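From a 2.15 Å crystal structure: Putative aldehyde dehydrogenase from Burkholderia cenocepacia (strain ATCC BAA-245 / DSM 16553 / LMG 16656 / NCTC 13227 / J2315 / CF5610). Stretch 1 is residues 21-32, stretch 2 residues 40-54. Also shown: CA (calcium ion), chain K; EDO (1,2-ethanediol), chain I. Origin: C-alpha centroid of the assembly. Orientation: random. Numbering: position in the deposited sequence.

Stretch 1 (21-32) TLPAQLETIPVV
Stretch 2, residues 40-54: FATIARGTAPDIERA

Two segments of one chain meet as antiparallel strands, Ile29 opposite Ile43 and Val31 opposite Ala41, their N-to-C directions 144° apart; the loop before the first strand lies against the start of the helix 48-54. Together they bury 992 Å².

Thr21 (chi1 m) is extended, phi/psi -120/134, and its CG2 sits 4.2 Å from Arg53 NH1, at the guanidinium edge. Leu22 turns away. Pro23 and Ala24 lead a type I turn that ends at Leu26, closed by Leu26 N to Pro23 O at 3.1 Å. Pro23, C-gamma endo, rests its CD 3.7 Å from Ala44 CB. At -61/-30, Ala24 donates its N to Asp50 OD1 (2.8 Å), while Asp50 OD2 accepts from Thr47 N (2.9 Å); the carboxylate, chi1 m, thus ties the turn to the helix start. The small methyl of Ala24 touches two helix residues, its CB 3.7 Å from Pro49 CB and 3.8 Å from Arg53 NH2, over one face of that guanidinium.

Two waters add bridges between the stretches. One accepts from Gln25 N (2.9 Å), donates to Asp50 OD2 (2.7 Å) and bonds Thr47 OG1 (2.7 Å). Leu26 has a left-handed backbone conformation, 58/42, and its CA-to-CB bond points away. The second water accepts from Glu27 N and donates to Arg45 O, both at 2.9 Å. Glu27 O receives Arg45 N (2.9 Å), and its side chain (m, t) brings OE2 to 3.4 Å from Arg45 NH1; this salt bridge is purely electrostatic, because the oxygen lies well out of the guanidinium plane. Arg45 reaches it fully extended, chi1 to chi3 all t.

Thr28 (p) pairs with Ala44 without hydrogen bonds, CA atoms 4.6 Å apart; its CA lies 3.2 Å from Ile43 O, a CA-H...O contact. Ile29 (m, t; -126/131) faces Ile43 (p, t; -121/158) in a hydrogen-bonded pair, CA to CA 5.1 Å, Ile29 N to Ile43 O 2.7 Å and Ile43 N to Ile29 O 2.8 Å. Pro30 (-66/138), lacking an N-H, suits the non-hydrogen-bonded position opposite Thr42 (p; -137/149), CA to CA 4.5 Å. Val31 (t; -101/123) forms a hydrogen-bonded pair with Ala41 (-158/175), CA to CA 4.8 Å: Val31 N donates to Ala41 O (2.6 Å), and Val31 O accepts from Phe40 N (2.9 Å).

Ile29, Val31, Ala41 and Ile43 share one sheet face, where the three beta-branched residues and small Ala41 pack together: Ile29 CB to Ile43 CG1 3.7 Å, Val31 CG2 to Ile43 CG2 3.6 Å, Val31 CB to Ala41 CB 3.7 Å. Phe40 (p, chi2 -85°) brings CZ 3.6 Å from Val31 CG1. Val32 (t) has its CA-to-CB bond pointing away; its backbone O binds the calcium ion at 2.5 Å, and its C meets the Phe40 ring edge, 3.6 Å from CE1.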

# COMPACT_ATOMS: atom_id res chain seq x y z
N THR A 21 18.28 33.62 19.34
CA THR A 21 19.55 34.20 18.93
C THR A 21 19.36 35.51 18.17
O THR A 21 18.52 35.61 17.27
CB THR A 21 20.34 33.22 18.04
OG1 THR A 21 20.47 31.96 18.70
CG2 THR A 21 21.73 33.77 17.73
N LEU A 22 20.14 36.52 18.53
CA LEU A 22 20.16 37.79 17.81
C LEU A 22 20.64 37.57 16.38
O LEU A 22 21.47 36.71 16.13
CB LEU A 22 21.06 38.80 18.52
CG LEU A 22 20.64 39.28 19.91
CD1 LEU A 22 21.69 40.21 20.49
CD2 LEU A 22 19.29 39.96 19.84
N PRO A 23 20.11 38.37 15.44
CA PRO A 23 20.59 38.30 14.06
C PRO A 23 22.06 38.68 13.97
O PRO A 23 22.53 39.49 14.78
CB PRO A 23 19.71 39.32 13.32
CG PRO A 23 19.22 40.24 14.39
CD PRO A 23 19.06 39.38 15.61
N ALA A 24 22.79 38.10 13.02
CA ALA A 24 24.22 38.31 12.90
C ALA A 24 24.57 39.78 12.65
O ALA A 24 25.62 40.26 13.06
CB ALA A 24 24.80 37.44 11.80
N GLN A 25 23.67 40.49 11.98
CA GLN A 25 23.92 41.88 11.62
C GLN A 25 23.09 42.85 12.46
O GLN A 25 23.13 44.06 12.24
CB GLN A 25 23.64 42.10 10.13
CG GLN A 25 24.61 41.35 9.22
CD GLN A 25 24.26 41.48 7.76
OE1 GLN A 25 23.60 42.43 7.34
NE2 GLN A 25 24.70 40.51 6.96
N LEU A 26 22.36 42.30 13.43
CA LEU A 26 21.68 43.08 14.46
C LEU A 26 20.70 44.13 13.92
O LEU A 26 20.64 45.25 14.43
CB LEU A 26 22.71 43.78 15.35
CG LEU A 26 23.75 42.88 16.04
CD1 LEU A 26 24.81 43.72 16.74
CD2 LEU A 26 23.07 41.94 17.02
N GLU A 27 19.92 43.76 12.91
CA GLU A 27 18.89 44.66 12.39
C GLU A 27 17.51 44.02 12.51
O GLU A 27 17.39 42.80 12.65
CB GLU A 27 19.18 45.04 10.94
CG GLU A 27 20.35 46.00 10.78
CD GLU A 27 20.51 46.51 9.36
OE1 GLU A 27 21.00 47.64 9.19
OE2 GLU A 27 20.16 45.77 8.42
N THR A 28 16.47 44.85 12.47
CA THR A 28 15.11 44.38 12.72
C THR A 28 14.13 44.74 11.61
O THR A 28 14.41 45.58 10.76
CB THR A 28 14.56 44.95 14.05
OG1 THR A 28 14.53 46.38 13.98
CG2 THR A 28 15.42 44.52 15.22
N ILE A 29 12.97 44.07 11.63
CA ILE A 29 11.89 44.35 10.70
C ILE A 29 10.62 44.62 11.50
O ILE A 29 10.27 43.85 12.39
CB ILE A 29 11.68 43.19 9.71
CG1 ILE A 29 12.97 42.89 8.95
CG2 ILE A 29 10.54 43.49 8.74
CD1 ILE A 29 12.90 41.65 8.09
N PRO A 30 9.91 45.72 11.18
CA PRO A 30 8.68 46.08 11.89
C PRO A 30 7.54 45.08 11.67
O PRO A 30 7.32 44.63 10.54
CB PRO A 30 8.32 47.45 11.30
CG PRO A 30 9.59 47.97 10.73
CD PRO A 30 10.32 46.77 10.23
N VAL A 31 6.82 44.76 12.74
CA VAL A 31 5.63 43.92 12.65
C VAL A 31 4.39 44.81 12.71
O VAL A 31 4.21 45.56 13.67
CB VAL A 31 5.60 42.86 13.77
CG1 VAL A 31 4.35 42.01 13.66
CG2 VAL A 31 6.85 42.00 13.71
N VAL A 32 3.54 44.71 11.70
CA VAL A 32 2.43 45.64 11.56
C VAL A 32 1.07 44.96 11.70
O VAL A 32 0.81 43.94 11.07
CB VAL A 32 2.51 46.38 10.20
CG1 VAL A 32 1.28 47.25 9.98
CG2 VAL A 32 3.78 47.20 10.13
N PHE A 40 3.60 47.17 16.03
CA PHE A 40 3.42 46.83 17.43
C PHE A 40 4.51 45.87 17.92
O PHE A 40 4.59 45.57 19.11
CB PHE A 40 2.04 46.22 17.67
CG PHE A 40 1.83 44.90 16.98
CD1 PHE A 40 1.40 44.85 15.66
CD2 PHE A 40 2.04 43.70 17.65
CE1 PHE A 40 1.20 43.64 15.02
CE2 PHE A 40 1.85 42.49 17.02
CZ PHE A 40 1.43 42.46 15.70
N ALA A 41 5.34 45.41 16.99
CA ALA A 41 6.42 44.48 17.33
C ALA A 41 7.52 44.52 16.28
O ALA A 41 7.40 45.20 15.27
CB ALA A 41 5.88 43.07 17.49
N THR A 42 8.60 43.79 16.54
CA THR A 42 9.71 43.69 15.60
C THR A 42 10.21 42.25 15.50
O THR A 42 10.15 41.49 16.47
CB THR A 42 10.90 44.59 16.00
OG1 THR A 42 11.33 44.25 17.32
CG2 THR A 42 10.50 46.06 15.96
N ILE A 43 10.71 41.88 14.32
CA ILE A 43 11.34 40.58 14.13
C ILE A 43 12.78 40.78 13.68
O ILE A 43 13.14 41.84 13.16
CB ILE A 43 10.56 39.72 13.12
CG1 ILE A 43 10.35 40.49 11.81
CG2 ILE A 43 9.24 39.27 13.70
CD1 ILE A 43 9.59 39.71 10.76
N ALA A 44 13.60 39.76 13.88
CA ALA A 44 14.99 39.80 13.45
C ALA A 44 15.09 39.80 11.92
O ALA A 44 14.45 38.99 11.25
CB ALA A 44 15.76 38.62 14.02
N ARG A 45 15.89 40.72 11.39
CA ARG A 45 16.13 40.77 9.95
C ARG A 45 17.20 39.75 9.57
O ARG A 45 18.39 40.07 9.54
CB ARG A 45 16.54 42.18 9.52
CG ARG A 45 16.74 42.33 8.02
CD ARG A 45 17.07 43.77 7.65
NE ARG A 45 17.28 43.93 6.21
CZ ARG A 45 17.49 45.09 5.61
NH1 ARG A 45 17.51 46.21 6.32
NH2 ARG A 45 17.68 45.14 4.30
N GLY A 46 16.77 38.52 9.30
CA GLY A 46 17.69 37.44 9.03
C GLY A 46 18.46 37.55 7.74
O GLY A 46 17.92 37.95 6.71
N THR A 47 19.74 37.21 7.80
CA THR A 47 20.60 37.23 6.62
C THR A 47 21.29 35.88 6.45
O THR A 47 21.00 34.94 7.19
CB THR A 47 21.66 38.35 6.72
OG1 THR A 47 22.38 38.21 7.95
CG2 THR A 47 21.00 39.72 6.67
N ALA A 48 22.18 35.80 5.47
CA ALA A 48 22.89 34.56 5.14
C ALA A 48 23.61 33.90 6.33
O ALA A 48 23.56 32.68 6.47
CB ALA A 48 23.87 34.80 3.99
N PRO A 49 24.31 34.69 7.17
CA PRO A 49 24.95 34.02 8.32
C PRO A 49 23.95 33.34 9.26
O PRO A 49 24.27 32.29 9.82
CB PRO A 49 25.67 35.16 9.03
CG PRO A 49 25.93 36.16 7.97
CD PRO A 49 24.73 36.10 7.08
N ASP A 50 22.78 33.93 9.42
CA ASP A 50 21.74 33.36 10.27
C ASP A 50 21.24 32.04 9.71
O ASP A 50 21.00 31.09 10.46
CB ASP A 50 20.58 34.34 10.43
CG ASP A 50 21.02 35.69 10.97
OD1 ASP A 50 21.91 35.71 11.84
OD2 ASP A 50 20.47 36.72 10.53
N ILE A 51 21.09 31.98 8.39
CA ILE A 51 20.68 30.75 7.72
C ILE A 51 21.75 29.68 7.89
O ILE A 51 21.44 28.51 8.11
CB ILE A 51 20.38 31.01 6.23
CG1 ILE A 51 19.12 31.87 6.08
CG2 ILE A 51 20.20 29.70 5.48
CD1 ILE A 51 17.86 31.21 6.59
N GLU A 52 23.01 30.09 7.80
CA GLU A 52 24.14 29.18 7.96
C GLU A 52 24.10 28.48 9.31
O GLU A 52 24.31 27.27 9.40
CB GLU A 52 25.46 29.93 7.80
CG GLU A 52 26.70 29.08 8.06
CD GLU A 52 26.90 28.00 7.01
OE1 GLU A 52 26.54 28.24 5.83
OE2 GLU A 52 27.41 26.92 7.36
N ARG A 53 23.82 29.24 10.37
CA ARG A 53 23.75 28.69 11.72
C ARG A 53 22.54 27.78 11.88
O ARG A 53 22.60 26.78 12.60
CB ARG A 53 23.71 29.82 12.75
CG ARG A 53 24.90 30.77 12.67
CD ARG A 53 24.80 31.86 13.73
NE ARG A 53 25.78 32.92 13.49
CZ ARG A 53 25.88 34.02 14.23
NH1 ARG A 53 25.07 34.21 15.26
NH2 ARG A 53 26.79 34.94 13.93
N ALA A 54 21.44 28.14 11.23
CA ALA A 54 20.22 27.35 11.29
C ALA A 54 20.41 25.98 10.65
O ALA A 54 19.96 24.96 11.19
CB ALA A 54 19.07 28.09 10.62
CA CA K . 1.60 41.73 10.31
C1 EDO I . 21.45 36.79 1.68
O1 EDO I . 20.33 36.43 0.87
C2 EDO I . 21.05 37.89 2.66
O2 EDO I . 22.19 38.27 3.45
O HOH W 1 21.73 39.14 10.38
O HOH W 2 20.26 41.88 10.71
O HOH W 3 16.42 46.78 9.03
O HOH W 4 3.81 42.76 9.56
O HOH W 5 0.57 42.75 8.36